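Long-range contact in EDTA monooxygenase (EDTA-degrading bacterium BNC1, PDB 5DQP), which probably acts as an FMN-dependent monooxygenase of the luciferase-like superfamily, oxidising EDTA in the bacterial degradation of this chelator: residues Leu154-Trp168 against Pro197-Val210. Numbering follows the deposited sequence.
Sequences LEVVHGLWNSWKFPW and PLNVPLPPYGPPVV
L202 N donates to W164 O (2.8 Å, 169° at the hydrogen) where the proline-rich loop 197-210, on its way to barrel strand 210-213, runs past the end of helix 143-161 and strand 164-165. Three tryptophans of 154-168 each take a proline over one face by CH-pi contact. P208 CD sits almost centrally above the W161 six-membered ring (3.6 Å to the centroid, 8° off the normal), while V210 CG2 and L198 CD2 reach the indole edge at CZ3 and CD1; W161 NE1 hydrogen-bonds to A106 O. CG anti to the backbone N (chi1 -177°) lays the W164 indole alongside P201, whose CB is over the six-membered ring. W168 puts P204 CD on one face and F166 on the other, and its NE1 donates in the ring plane to L202 O at 3.0 Å. A phenylalanine in place of W168 lacks the indole N-H and five-membered ring, and would probably leave L202 O to its water and P204 CD without that face. S163 OG donates to L160 O and accepts from L198 N (2.9 Å). F33 of the second subunit packs against F166, W168 and P201. Hydrogen bonds and apolar proline-tryptophan packing thus hold the loop against the helix end within this luciferase-like TIM-barrel.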
loop_
_atom_site.group_PDB
_atom_site.type_symbol
_atom_site.label_atom_id
_atom_site.label_comp_id
_atom_site.label_asym_id
_atom_site.label_seq_id
_atom_site.Cartn_x
_atom_site.Cartn_y
_atom_site.Cartn_z
ATOM N N LEU A 154 -5.038 -18.267 2.082
ATOM C CA LEU A 154 -3.884 -18.285 2.970
ATOM C C LEU A 154 -2.860 -19.319 2.530
ATOM O O LEU A 154 -1.651 -19.072 2.624
ATOM C CB LEU A 154 -4.329 -18.545 4.408
ATOM C CG LEU A 154 -4.643 -17.292 5.238
ATOM C CD1 LEU A 154 -3.384 -16.454 5.357
ATOM C CD2 LEU A 154 -5.711 -16.499 4.596
ATOM N N GLU A 155 -3.315 -20.483 2.037
ATOM C CA GLU A 155 -2.377 -21.455 1.480
ATOM C C GLU A 155 -1.631 -20.878 0.278
ATOM O O GLU A 155 -0.419 -21.079 0.135
ATOM C CB GLU A 155 -3.097 -22.733 1.059
ATOM C CG GLU A 155 -3.842 -23.468 2.143
ATOM C CD GLU A 155 -4.499 -24.745 1.615
ATOM O OE1 GLU A 155 -4.284 -25.088 0.428
ATOM O OE2 GLU A 155 -5.229 -25.408 2.383
ATOM N N VAL A 156 -2.346 -20.207 -0.623
ATOM C CA VAL A 156 -1.682 -19.615 -1.772
ATOM C C VAL A 156 -0.647 -18.617 -1.295
ATOM O O VAL A 156 0.525 -18.685 -1.670
ATOM C CB VAL A 156 -2.698 -18.954 -2.719
ATOM C CG1 VAL A 156 -1.946 -18.201 -3.798
ATOM C CG2 VAL A 156 -3.632 -20.001 -3.326
ATOM N N VAL A 157 -1.050 -17.719 -0.394
ATOM C CA VAL A 157 -0.147 -16.660 0.028
ATOM C C VAL A 157 1.101 -17.241 0.695
ATOM O O VAL A 157 2.224 -16.847 0.373
ATOM C CB VAL A 157 -0.889 -15.667 0.934
ATOM C CG1 VAL A 157 0.098 -14.674 1.593
ATOM C CG2 VAL A 157 -1.921 -14.956 0.117
ATOM N N HIS A 158 0.934 -18.181 1.638
ATOM C CA HIS A 158 2.120 -18.767 2.262
ATOM C C HIS A 158 2.993 -19.468 1.229
ATOM O O HIS A 158 4.227 -19.353 1.261
ATOM C CB HIS A 158 1.729 -19.725 3.390
ATOM C CG HIS A 158 1.562 -19.041 4.713
ATOM N ND1 HIS A 158 2.634 -18.641 5.480
ATOM C CD2 HIS A 158 0.452 -18.643 5.379
ATOM C CE1 HIS A 158 2.193 -18.050 6.576
ATOM N NE2 HIS A 158 0.872 -18.031 6.535
ATOM N N GLY A 159 2.367 -20.175 0.284
ATOM C CA GLY A 159 3.120 -20.770 -0.806
ATOM C C GLY A 159 3.907 -19.747 -1.608
ATOM O O GLY A 159 5.070 -19.975 -1.942
ATOM N N LEU A 160 3.296 -18.594 -1.899
ATOM C CA LEU A 160 3.998 -17.538 -2.628
ATOM C C LEU A 160 5.159 -16.972 -1.826
ATOM O O LEU A 160 6.247 -16.739 -2.367
ATOM C CB LEU A 160 3.027 -16.420 -3.013
ATOM C CG LEU A 160 2.083 -16.857 -4.129
ATOM C CD1 LEU A 160 1.002 -15.821 -4.404
ATOM C CD2 LEU A 160 2.899 -17.137 -5.404
ATOM N N TRP A 161 4.936 -16.688 -0.546
ATOM C CA TRP A 161 6.024 -16.172 0.271
ATOM C C TRP A 161 7.242 -17.093 0.236
ATOM O O TRP A 161 8.380 -16.618 0.229
ATOM C CB TRP A 161 5.541 -15.949 1.701
ATOM C CG TRP A 161 4.680 -14.724 1.819
ATOM C CD1 TRP A 161 4.646 -13.648 0.968
ATOM C CD2 TRP A 161 3.694 -14.473 2.821
ATOM N NE1 TRP A 161 3.710 -12.724 1.401
ATOM C CE2 TRP A 161 3.106 -13.216 2.530
ATOM C CE3 TRP A 161 3.249 -15.188 3.936
ATOM C CZ2 TRP A 161 2.113 -12.658 3.325
ATOM C CZ3 TRP A 161 2.256 -14.639 4.716
ATOM C CH2 TRP A 161 1.706 -13.380 4.412
ATOM N N ASN A 162 7.030 -18.409 0.180
ATOM C CA ASN A 162 8.156 -19.332 0.244
ATOM C C ASN A 162 8.755 -19.647 -1.100
ATOM O O ASN A 162 9.743 -20.378 -1.141
ATOM C CB ASN A 162 7.747 -20.636 0.925
ATOM C CG ASN A 162 7.509 -20.443 2.393
ATOM O OD1 ASN A 162 8.146 -19.602 3.022
ATOM N ND2 ASN A 162 6.578 -21.198 2.949
ATOM N N SER A 163 8.191 -19.121 -2.196
ATOM C CA SER A 163 8.552 -19.567 -3.535
ATOM C C SER A 163 9.823 -18.914 -4.078
ATOM O O SER A 163 10.308 -19.353 -5.131
ATOM C CB SER A 163 7.394 -19.316 -4.515
ATOM O OG SER A 163 7.234 -17.920 -4.772
ATOM N N TRP A 164 10.361 -17.876 -3.421
ATOM C CA TRP A 164 11.631 -17.271 -3.828
ATOM C C TRP A 164 12.478 -17.081 -2.582
ATOM O O TRP A 164 12.219 -16.174 -1.790
ATOM C CB TRP A 164 11.438 -15.941 -4.548
ATOM C CG TRP A 164 12.749 -15.350 -5.045
ATOM C CD1 TRP A 164 13.966 -15.993 -5.164
ATOM C CD2 TRP A 164 12.969 -14.014 -5.486
ATOM N NE1 TRP A 164 14.919 -15.135 -5.672
ATOM C CE2 TRP A 164 14.329 -13.920 -5.890
ATOM C CE3 TRP A 164 12.148 -12.898 -5.630
ATOM C CZ2 TRP A 164 14.877 -12.739 -6.368
ATOM C CZ3 TRP A 164 12.696 -11.733 -6.118
ATOM C CH2 TRP A 164 14.041 -11.663 -6.485
ATOM N N LYS A 165 13.488 -17.931 -2.416
ATOM C CA LYS A 165 14.439 -17.821 -1.319
ATOM C C LYS A 165 15.746 -17.289 -1.909
ATOM O O LYS A 165 16.555 -18.044 -2.436
ATOM C CB LYS A 165 14.611 -19.161 -0.622
ATOM C CG LYS A 165 13.335 -19.623 0.100
ATOM C CD LYS A 165 13.467 -21.033 0.681
ATOM C CE LYS A 165 12.116 -21.508 1.212
ATOM N NZ LYS A 165 12.176 -22.855 1.844
ATOM N N PHE A 166 15.906 -15.965 -1.848
ATOM C CA PHE A 166 17.096 -15.296 -2.362
ATOM C C PHE A 166 18.274 -15.534 -1.412
ATOM O O PHE A 166 18.090 -15.578 -0.197
ATOM C CB PHE A 166 16.804 -13.794 -2.508
ATOM C CG PHE A 166 17.970 -12.959 -2.971
ATOM C CD1 PHE A 166 18.266 -12.845 -4.319
ATOM C CD2 PHE A 166 18.776 -12.310 -2.052
ATOM C CE1 PHE A 166 19.348 -12.094 -4.744
ATOM C CE2 PHE A 166 19.856 -11.555 -2.468
ATOM C CZ PHE A 166 20.140 -11.442 -3.828
ATOM N N PRO A 167 19.603 -15.732 -1.979
ATOM C CA PRO A 167 20.769 -16.069 -1.110
ATOM C C PRO A 167 21.436 -14.870 -0.430
ATOM O O PRO A 167 22.463 -14.336 -0.842
ATOM C CB PRO A 167 21.712 -16.782 -2.081
ATOM C CG PRO A 167 21.373 -16.256 -3.438
ATOM C CD PRO A 167 19.950 -15.730 -3.409
ATOM N N TRP A 168 20.821 -14.433 0.672
ATOM C CA TRP A 168 21.268 -13.234 1.382
ATOM C C TRP A 168 22.745 -13.280 1.756
ATOM O O TRP A 168 23.397 -12.234 1.809
ATOM C CB TRP A 168 20.426 -13.034 2.655
ATOM C CG TRP A 168 18.993 -12.923 2.354
ATOM C CD1 TRP A 168 18.039 -13.880 2.532
ATOM C CD2 TRP A 168 18.342 -11.813 1.729
ATOM N NE1 TRP A 168 16.827 -13.420 2.095
ATOM C CE2 TRP A 168 16.985 -12.155 1.591
ATOM C CE3 TRP A 168 18.773 -10.557 1.281
ATOM C CZ2 TRP A 168 16.052 -11.281 1.042
ATOM C CZ3 TRP A 168 17.851 -9.697 0.732
ATOM C CH2 TRP A 168 16.511 -10.064 0.612
ATOM N N PRO A 197 6.437 -18.230 -9.420
ATOM C CA PRO A 197 6.840 -17.705 -8.108
ATOM C C PRO A 197 6.464 -16.236 -7.881
ATOM O O PRO A 197 6.157 -15.495 -8.827
ATOM C CB PRO A 197 8.366 -17.865 -8.121
ATOM C CG PRO A 197 8.739 -17.835 -9.573
ATOM C CD PRO A 197 7.606 -18.491 -10.290
ATOM N N LEU A 198 6.474 -15.848 -6.605
ATOM C CA LEU A 198 6.395 -14.454 -6.212
ATOM C C LEU A 198 7.688 -13.743 -6.577
ATOM O O LEU A 198 8.768 -14.325 -6.506
ATOM C CB LEU A 198 6.167 -14.346 -4.713
ATOM C CG LEU A 198 5.679 -13.045 -4.098
ATOM C CD1 LEU A 198 4.289 -12.742 -4.628
ATOM C CD2 LEU A 198 5.670 -13.194 -2.562
ATOM N N ASN A 199 7.572 -12.466 -6.968
ATOM C CA ASN A 199 8.728 -11.630 -7.269
ATOM C C ASN A 199 9.150 -10.746 -6.085
ATOM O O ASN A 199 9.663 -9.641 -6.274
ATOM C CB ASN A 199 8.459 -10.788 -8.518
ATOM C CG ASN A 199 7.319 -9.807 -8.337
ATOM O OD1 ASN A 199 6.533 -9.900 -7.395
ATOM N ND2 ASN A 199 7.212 -8.868 -9.260
ATOM N N VAL A 200 8.980 -11.226 -4.863
ATOM C CA VAL A 200 9.527 -10.583 -3.673
ATOM C C VAL A 200 10.130 -11.720 -2.867
ATOM O O VAL A 200 9.445 -12.716 -2.634
ATOM C CB VAL A 200 8.460 -9.836 -2.853
ATOM C CG1 VAL A 200 9.098 -9.206 -1.605
ATOM C CG2 VAL A 200 7.732 -8.786 -3.694
ATOM N N PRO A 201 11.383 -11.641 -2.436
ATOM C CA PRO A 201 12.012 -12.811 -1.815
ATOM C C PRO A 201 11.700 -12.935 -0.329
ATOM O O PRO A 201 11.500 -11.946 0.380
ATOM C CB PRO A 201 13.504 -12.550 -2.035
ATOM C CG PRO A 201 13.572 -11.041 -1.888
ATOM C CD PRO A 201 12.315 -10.500 -2.534
ATOM N N LEU A 202 11.683 -14.183 0.137
ATOM C CA LEU A 202 11.534 -14.460 1.556
ATOM C C LEU A 202 12.722 -13.865 2.302
ATOM O O LEU A 202 13.870 -14.085 1.900
ATOM C CB LEU A 202 11.469 -15.963 1.816
ATOM C CG LEU A 202 11.124 -16.462 3.224
ATOM C CD1 LEU A 202 9.709 -16.022 3.620
ATOM C CD2 LEU A 202 11.215 -17.958 3.250
ATOM N N PRO A 203 12.498 -13.104 3.358
ATOM C CA PRO A 203 13.615 -12.582 4.139
ATOM C C PRO A 203 14.215 -13.683 4.989
ATOM O O PRO A 203 13.559 -14.701 5.237
ATOM C CB PRO A 203 12.959 -11.496 5.012
ATOM C CG PRO A 203 11.576 -11.258 4.371
ATOM C CD PRO A 203 11.200 -12.603 3.837
ATOM N N PRO A 204 15.444 -13.499 5.480
ATOM C CA PRO A 204 16.057 -14.529 6.325
ATOM C C PRO A 204 15.397 -14.672 7.682
ATOM O O PRO A 204 15.553 -15.712 8.330
ATOM C CB PRO A 204 17.511 -14.051 6.456
ATOM C CG PRO A 204 17.431 -12.580 6.274
ATOM C CD PRO A 204 16.351 -12.359 5.248
ATOM N N TYR A 205 14.641 -13.688 8.134
ATOM C CA TYR A 205 13.951 -13.812 9.410
ATOM C C TYR A 205 12.488 -14.262 9.259
ATOM O O TYR A 205 11.749 -14.285 10.247
ATOM C CB TYR A 205 14.047 -12.482 10.164
ATOM C CG TYR A 205 13.727 -11.323 9.254
ATOM C CD1 TYR A 205 12.408 -11.012 8.948
ATOM C CD2 TYR A 205 14.733 -10.551 8.683
ATOM C CE1 TYR A 205 12.102 -9.991 8.093
ATOM C CE2 TYR A 205 14.427 -9.498 7.828
ATOM C CZ TYR A 205 13.111 -9.222 7.544
ATOM O OH TYR A 205 12.786 -8.184 6.702
ATOM N N GLY A 206 12.056 -14.627 8.056
ATOM C CA GLY A 206 10.786 -15.296 7.893
ATOM C C GLY A 206 9.714 -14.425 7.275
ATOM O O GLY A 206 9.913 -13.233 7.033
ATOM N N PRO A 207 8.533 -15.007 7.063
ATOM C CA PRO A 207 7.449 -14.313 6.347
ATOM C C PRO A 207 6.712 -13.317 7.237
ATOM O O PRO A 207 6.913 -13.276 8.463
ATOM C CB PRO A 207 6.536 -15.479 5.930
ATOM C CG PRO A 207 6.665 -16.451 7.058
ATOM C CD PRO A 207 8.147 -16.379 7.446
ATOM N N PRO A 208 5.844 -12.480 6.653
ATOM C CA PRO A 208 5.054 -11.557 7.470
ATOM C C PRO A 208 4.217 -12.290 8.499
ATOM O O PRO A 208 3.722 -13.391 8.253
ATOM C CB PRO A 208 4.152 -10.854 6.443
ATOM C CG PRO A 208 4.892 -11.011 5.127
ATOM C CD PRO A 208 5.495 -12.375 5.219
ATOM N N VAL A 209 4.061 -11.653 9.662
ATOM C CA VAL A 209 3.187 -12.168 10.716
ATOM C C VAL A 209 1.732 -12.079 10.269
ATOM O O VAL A 209 1.305 -11.083 9.675
ATOM C CB VAL A 209 3.429 -11.371 12.012
ATOM C CG1 VAL A 209 2.399 -11.700 13.095
ATOM C CG2 VAL A 209 4.845 -11.608 12.519
ATOM N N VAL A 210 0.956 -13.123 10.538
ATOM C CA VAL A 210 -0.448 -13.175 10.126
ATOM C C VAL A 210 -1.321 -13.062 11.366
ATOM O O VAL A 210 -1.141 -13.811 12.332
ATOM C CB VAL A 210 -0.771 -14.455 9.332
ATOM C CG1 VAL A 210 -2.293 -14.600 9.117
ATOM C CG2 VAL A 210 -0.047 -14.440 7.968
HETATM O O HOH W 1 8.336 -13.721 -0.128
HETATM O O HOH W 2 15.604 -16.502 1.324
#